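PDB 6IO1: aminotransferase, class III from Thermomicrobium roseum, which catalyses (S)-enantioselective omega-transamination, probably carrying the amino group on a pyridoxal 5'-phosphate cofactor, which is held in this structure in its pyridoxamine form. Local coordinates for residues B[8-11]-B[12-16]; B[205-208]-B[209-213]; B[363-367]-B[368-372]. All coordinates share one frame; numbering follows the deposited sequence.

All three contacts are local, partly buried and far from the chain's centre. Contacts 1 and 2 each span about two and a half turns of helices 8-18 and 198-216, about 52 Å apart between centres and on opposite sides of the chain's centre; contact 3 joins a 3-10 turn to the edge strand 370-376. Contact 1 alone among the three meets the second subunit, by a lysine salt bridge and by packing of neighbouring side chains. Contact 2 turns its leucines inward onto a neighbouring helix and strand while two of its glutamates bond nearby residues. In contact 3 regular helix bonding gives way to a type I turn, an arginine-tyrosine pair and an apolar wedge.

Contact 1: residues B[8-11]-B[12-16]; sequences AAEL and VAKDI
E10 and K14, one helical turn apart, run side by side in the same direction, both chains extended beyond CG. The chains approach along their length, CG of E10 lying 4.1 Å from CE of K14. The charges are near but not paired, since OE1 of E10 stays 4.2 Å from NZ of K14, beyond salt-bridge range. What claims the ammonium is E99 of the second subunit, which forms a salt bridge with K14 NZ; E10 probably adds only a diffuse electrostatic attraction from its own chain. With CG of K14 beside its backbone N (chi1 -74°), the lysine chain leans back over the preceding turn, and CG sits 3.3 Å from the E10 carbonyl O.

Backbone bonding is that of a regular alpha helix. N-H groups of V12, A13, K14 and D15 reach the carbonyls of A8, A9, E10 and L11; the bond from K14 N to E10 O measures 2.9 Å with an N-H...O angle of 165°. These turns belong to helix 8-18 near the N-terminus of this class III aminotransferase, where the side chain of N7 accepts the N-H of E10. One flank of the helix lies at the dimer interface: L11 packs on E99 of the second subunit, and K14 and D15 on its I98.

Among apolar groups, the V12 methyl CG2 returns over the earlier turn, 3.4 Å from A8 O, and V12 also rests on P34. The methyl of A13 lies 3.6 Å from A9 O. CB of D15 lies 3.3 Å from L11 O, while the aspartate's carboxylate turns away from the 8-11 segment: OD2 bonds to H21 and OD1 to H19, just past the helix end.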
# COMPACT_ATOMS: atom_id res chain seq x y z
N ALA B 8 -27.45 13.51 4.18
CA ALA B 8 -27.30 12.41 3.24
C ALA B 8 -27.28 12.88 1.78
O ALA B 8 -26.45 12.42 0.99
CB ALA B 8 -28.43 11.39 3.45
N ALA B 9 -28.19 13.78 1.42
CA ALA B 9 -28.24 14.25 0.03
C ALA B 9 -26.95 14.95 -0.36
O ALA B 9 -26.42 14.73 -1.46
CB ALA B 9 -29.44 15.18 -0.16
N GLU B 10 -26.42 15.77 0.56
CA GLU B 10 -25.15 16.50 0.32
C GLU B 10 -24.02 15.48 0.13
O GLU B 10 -23.20 15.67 -0.79
CB GLU B 10 -24.86 17.44 1.49
CG GLU B 10 -23.84 18.52 1.16
CD GLU B 10 -23.62 19.53 2.26
OE1 GLU B 10 -23.58 19.13 3.44
OE2 GLU B 10 -23.48 20.73 1.94
N LEU B 11 -24.01 14.42 0.94
CA LEU B 11 -22.98 13.40 0.84
C LEU B 11 -23.05 12.68 -0.50
O LEU B 11 -22.02 12.43 -1.14
CB LEU B 11 -23.10 12.40 1.99
CG LEU B 11 -22.73 12.91 3.38
CD1 LEU B 11 -23.08 11.87 4.43
CD2 LEU B 11 -21.25 13.27 3.45
N VAL B 12 -24.26 12.35 -0.96
CA VAL B 12 -24.42 11.69 -2.25
C VAL B 12 -23.91 12.59 -3.37
O VAL B 12 -23.18 12.15 -4.27
CB VAL B 12 -25.89 11.28 -2.47
CG1 VAL B 12 -26.12 10.88 -3.92
CG2 VAL B 12 -26.27 10.15 -1.53
N ALA B 13 -24.30 13.87 -3.33
CA ALA B 13 -23.88 14.80 -4.37
C ALA B 13 -22.36 14.96 -4.39
O ALA B 13 -21.73 14.93 -5.45
CB ALA B 13 -24.57 16.15 -4.17
N LYS B 14 -21.76 15.14 -3.21
CA LYS B 14 -20.31 15.30 -3.11
C LYS B 14 -19.58 14.06 -3.59
O LYS B 14 -18.54 14.15 -4.25
CB LYS B 14 -19.91 15.63 -1.68
CG LYS B 14 -20.23 17.05 -1.22
CD LYS B 14 -19.85 17.23 0.24
CE LYS B 14 -19.74 18.70 0.61
NZ LYS B 14 -19.61 18.88 2.08
N ASP B 15 -20.11 12.87 -3.26
CA ASP B 15 -19.48 11.64 -3.71
C ASP B 15 -19.51 11.53 -5.23
O ASP B 15 -18.51 11.18 -5.86
CB ASP B 15 -20.18 10.43 -3.08
CG ASP B 15 -19.45 9.14 -3.35
OD1 ASP B 15 -18.51 8.81 -2.59
OD2 ASP B 15 -19.80 8.45 -4.33
N ILE B 16 -20.67 11.82 -5.83
CA ILE B 16 -20.76 11.79 -7.29
C ILE B 16 -19.81 12.80 -7.91
O ILE B 16 -19.17 12.54 -8.93
CB ILE B 16 -22.21 12.02 -7.75
CG1 ILE B 16 -23.09 10.83 -7.36
CG2 ILE B 16 -22.28 12.26 -9.25
CD1 ILE B 16 -24.57 11.09 -7.53

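Contact 2: residues B[205-208]-B[209-213]; sequences LVQE and LEETI
L205, V206, Q207 and E208 offer their carbonyls to the N-H groups of L209, E210, E211 and T212, in alpha-helical bonds of which E210 N to V206 O is 2.9 Å long. This is the middle of the amphipathic helix 198-216, which lies against helix 242-253 and against 181-184, an outermost strand of a mixed sheet; L205 packs on Y242 and the loop residues T185 and P187, and L209 between I246 and L184.

On the next flank, V206 and E210 lie alongside, CG1 of the valine 4.0 Å from OE2 of the glutamate. The E210 chain is bent, its chi2 of -135° being well off a staggered value, consistent with the pull on OE1 from Y253 and from the salt bridge to K252. CG of E210 is pressed to 3.1 Å from V206 O.

Q207 and E211 also run together on the exposed side, but the amide does not bond the carboxylate: OE2 of E211 meets the methylene CG of Q207 at 3.4 Å, and the two flat groups are turned 70° apart. E208 sends its carboxylate to T185. Its carbonyl O is gripped twice by T212, by the backbone N and by OG1, which donates over 3.0 Å from the opposite face of the carbonyl, 36° above its plane.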
# COMPACT_ATOMS: atom_id res chain seq x y z
N LEU B 205 -3.82 -32.27 -11.44
CA LEU B 205 -3.19 -30.99 -11.10
C LEU B 205 -1.70 -31.16 -10.84
O LEU B 205 -0.89 -30.33 -11.26
CB LEU B 205 -3.90 -30.37 -9.90
CG LEU B 205 -5.38 -30.06 -10.10
CD1 LEU B 205 -6.10 -29.96 -8.76
CD2 LEU B 205 -5.57 -28.78 -10.91
N VAL B 206 -1.33 -32.23 -10.13
CA VAL B 206 0.08 -32.49 -9.86
C VAL B 206 0.84 -32.74 -11.15
O VAL B 206 1.96 -32.25 -11.34
CB VAL B 206 0.22 -33.68 -8.89
CG1 VAL B 206 1.66 -34.18 -8.85
CG2 VAL B 206 -0.25 -33.29 -7.50
N GLN B 207 0.24 -33.50 -12.07
CA GLN B 207 0.87 -33.76 -13.36
C GLN B 207 1.09 -32.47 -14.13
O GLN B 207 2.16 -32.25 -14.72
CB GLN B 207 0.02 -34.74 -14.16
CG GLN B 207 0.59 -35.18 -15.49
CD GLN B 207 -0.17 -36.35 -16.06
OE1 GLN B 207 0.26 -37.50 -15.96
NE2 GLN B 207 -1.33 -36.08 -16.66
N GLU B 208 0.08 -31.60 -14.14
CA GLU B 208 0.22 -30.32 -14.83
C GLU B 208 1.33 -29.48 -14.21
O GLU B 208 2.14 -28.88 -14.93
CB GLU B 208 -1.10 -29.55 -14.81
CG GLU B 208 -0.95 -28.11 -15.24
CD GLU B 208 -2.12 -27.26 -14.84
OE1 GLU B 208 -3.16 -27.84 -14.44
OE2 GLU B 208 -2.00 -26.02 -14.90
N LEU B 209 1.40 -29.42 -12.88
CA LEU B 209 2.44 -28.64 -12.22
C LEU B 209 3.82 -29.17 -12.56
O LEU B 209 4.74 -28.39 -12.88
CB LEU B 209 2.22 -28.64 -10.70
CG LEU B 209 3.35 -28.05 -9.86
CD1 LEU B 209 3.62 -26.60 -10.26
CD2 LEU B 209 3.02 -28.14 -8.37
N GLU B 210 4.00 -30.49 -12.50
CA GLU B 210 5.31 -31.08 -12.79
C GLU B 210 5.73 -30.80 -14.23
O GLU B 210 6.87 -30.43 -14.49
CB GLU B 210 5.28 -32.58 -12.51
CG GLU B 210 4.99 -32.95 -11.07
CD GLU B 210 5.92 -34.03 -10.55
OE1 GLU B 210 7.15 -33.88 -10.68
OE2 GLU B 210 5.41 -35.04 -10.02
N GLU B 211 4.81 -30.99 -15.18
CA GLU B 211 5.15 -30.78 -16.58
C GLU B 211 5.43 -29.31 -16.86
O GLU B 211 6.32 -28.98 -17.66
CB GLU B 211 4.05 -31.35 -17.47
CG GLU B 211 3.99 -32.86 -17.35
CD GLU B 211 3.22 -33.55 -18.46
OE1 GLU B 211 3.85 -33.88 -19.48
OE2 GLU B 211 2.01 -33.79 -18.28
N THR B 212 4.69 -28.39 -16.22
CA THR B 212 4.99 -26.97 -16.39
C THR B 212 6.37 -26.63 -15.85
O THR B 212 7.14 -25.89 -16.48
CB THR B 212 3.92 -26.13 -15.69
OG1 THR B 212 2.66 -26.30 -16.35
CG2 THR B 212 4.30 -24.65 -15.72
N ILE B 213 6.72 -27.19 -14.68
CA ILE B 213 8.05 -26.95 -14.11
C ILE B 213 9.13 -27.47 -15.05
O ILE B 213 10.15 -26.80 -15.28
CB ILE B 213 8.15 -27.59 -12.72
CG1 ILE B 213 7.28 -26.84 -11.71
CG2 ILE B 213 9.59 -27.63 -12.25
CD1 ILE B 213 7.20 -27.51 -10.36

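Contact 3: residues B[363-367]-B[368-372]; sequences RLEER and PYVGE
NH1 of R367 has several partners: it donates to Y369 OH at 3.0 Å and to A443 O in helix 432-450, with a weak bond to S447 OG. The tyrosine oxygen lies at the guanidinium edge, 25° out of its plane, and is itself bonded to D451 O. The arginine chain, extended from CG to NE, carries the guanidinium to this hydroxyl. Guanidinium and ring planes are nearly perpendicular; CB of R367 lies over the ring face in a CH-pi contact, 4.1 Å from the centroid, and CD2 of L364 over the rim of one guanidinium face. With an alanine at R367, Y369 OH and A443 O would probably lose this donor, and the tyrosine ring the methylene CD beside it.

The chain reverses in a type I beta turn from R367 to V370, closed by a weak 3.4 Å bond from V370 N to R367 O, then enters strand 370-376, where G371 and E372 form a classic beta bulge opposite E383. V370 wedges against the 3-10 turn: CG2 sits 3.3 Å from L364 O, CG1 4.0 Å from CG of E365. OE2 of E365 accepts the V373 N-H and lies 3.6 Å from CA of E372, whose carboxylate pairs with R374.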
# COMPACT_ATOMS: atom_id res chain seq x y z
N ARG B 363 -29.22 -25.73 0.71
CA ARG B 363 -30.63 -26.01 0.41
C ARG B 363 -30.95 -25.22 -0.86
O ARG B 363 -31.71 -25.73 -1.71
CB ARG B 363 -31.51 -25.55 1.58
CG ARG B 363 -32.93 -26.10 1.55
CD ARG B 363 -33.66 -25.84 2.85
NE ARG B 363 -34.90 -26.59 2.96
CZ ARG B 363 -35.65 -26.67 4.05
NH1 ARG B 363 -35.27 -26.04 5.15
NH2 ARG B 363 -36.76 -27.38 4.05
N LEU B 364 -30.35 -24.03 -1.00
CA LEU B 364 -30.67 -23.20 -2.16
C LEU B 364 -30.39 -23.94 -3.46
O LEU B 364 -30.86 -23.54 -4.53
CB LEU B 364 -29.86 -21.89 -2.14
CG LEU B 364 -30.25 -20.81 -1.14
CD1 LEU B 364 -29.22 -19.69 -1.19
CD2 LEU B 364 -31.63 -20.27 -1.48
N GLU B 365 -29.61 -25.03 -3.37
CA GLU B 365 -29.33 -25.86 -4.53
C GLU B 365 -30.56 -26.56 -5.05
O GLU B 365 -30.52 -27.11 -6.15
CB GLU B 365 -28.25 -26.89 -4.19
CG GLU B 365 -26.83 -26.33 -4.18
CD GLU B 365 -25.78 -27.38 -3.83
OE1 GLU B 365 -26.17 -28.47 -3.37
OE2 GLU B 365 -24.58 -27.10 -3.99
N GLU B 366 -31.66 -26.55 -4.29
CA GLU B 366 -32.93 -27.05 -4.80
C GLU B 366 -33.50 -26.17 -5.91
O GLU B 366 -34.35 -26.62 -6.67
CB GLU B 366 -33.94 -27.14 -3.65
CG GLU B 366 -33.56 -28.14 -2.57
CD GLU B 366 -34.42 -28.02 -1.33
OE1 GLU B 366 -34.10 -28.66 -0.32
OE2 GLU B 366 -35.43 -27.28 -1.38
N ARG B 367 -33.05 -24.92 -6.00
CA ARG B 367 -33.55 -24.02 -7.02
C ARG B 367 -32.89 -24.30 -8.37
O ARG B 367 -31.71 -24.67 -8.43
CB ARG B 367 -33.30 -22.57 -6.61
CG ARG B 367 -33.82 -22.28 -5.20
CD ARG B 367 -33.73 -20.81 -4.83
NE ARG B 367 -34.30 -20.58 -3.51
CZ ARG B 367 -34.66 -19.39 -3.04
NH1 ARG B 367 -34.50 -18.31 -3.79
NH2 ARG B 367 -35.18 -19.28 -1.82
N PRO B 368 -33.63 -24.14 -9.47
CA PRO B 368 -33.06 -24.46 -10.79
C PRO B 368 -31.93 -23.55 -11.22
O PRO B 368 -31.17 -23.92 -12.13
CB PRO B 368 -34.27 -24.32 -11.74
CG PRO B 368 -35.23 -23.45 -11.02
CD PRO B 368 -35.03 -23.70 -9.56
N TYR B 369 -31.77 -22.37 -10.61
CA TYR B 369 -30.77 -21.41 -11.03
C TYR B 369 -29.54 -21.38 -10.13
O TYR B 369 -28.68 -20.51 -10.30
CB TYR B 369 -31.38 -20.01 -11.14
CG TYR B 369 -32.23 -19.60 -9.96
CD1 TYR B 369 -31.66 -19.20 -8.76
CD2 TYR B 369 -33.62 -19.59 -10.06
CE1 TYR B 369 -32.45 -18.82 -7.69
CE2 TYR B 369 -34.41 -19.20 -8.99
CZ TYR B 369 -33.82 -18.82 -7.81
OH TYR B 369 -34.60 -18.44 -6.75
N VAL B 370 -29.44 -22.30 -9.17
CA VAL B 370 -28.29 -22.38 -8.27
C VAL B 370 -27.44 -23.57 -8.70
O VAL B 370 -27.84 -24.72 -8.52
CB VAL B 370 -28.72 -22.50 -6.80
CG1 VAL B 370 -27.53 -22.83 -5.93
CG2 VAL B 370 -29.38 -21.21 -6.34
N GLY B 371 -26.27 -23.29 -9.28
CA GLY B 371 -25.41 -24.36 -9.73
C GLY B 371 -24.72 -25.09 -8.58
O GLY B 371 -24.81 -26.31 -8.47
N GLU B 372 -24.03 -24.34 -7.72
CA GLU B 372 -23.31 -24.94 -6.61
C GLU B 372 -23.18 -23.94 -5.47
O GLU B 372 -22.93 -22.76 -5.70
CB GLU B 372 -21.92 -25.43 -7.03
CG GLU B 372 -21.08 -25.96 -5.88
CD GLU B 372 -19.72 -26.46 -6.32
OE1 GLU B 372 -18.79 -25.64 -6.42
OE2 GLU B 372 -19.58 -27.68 -6.56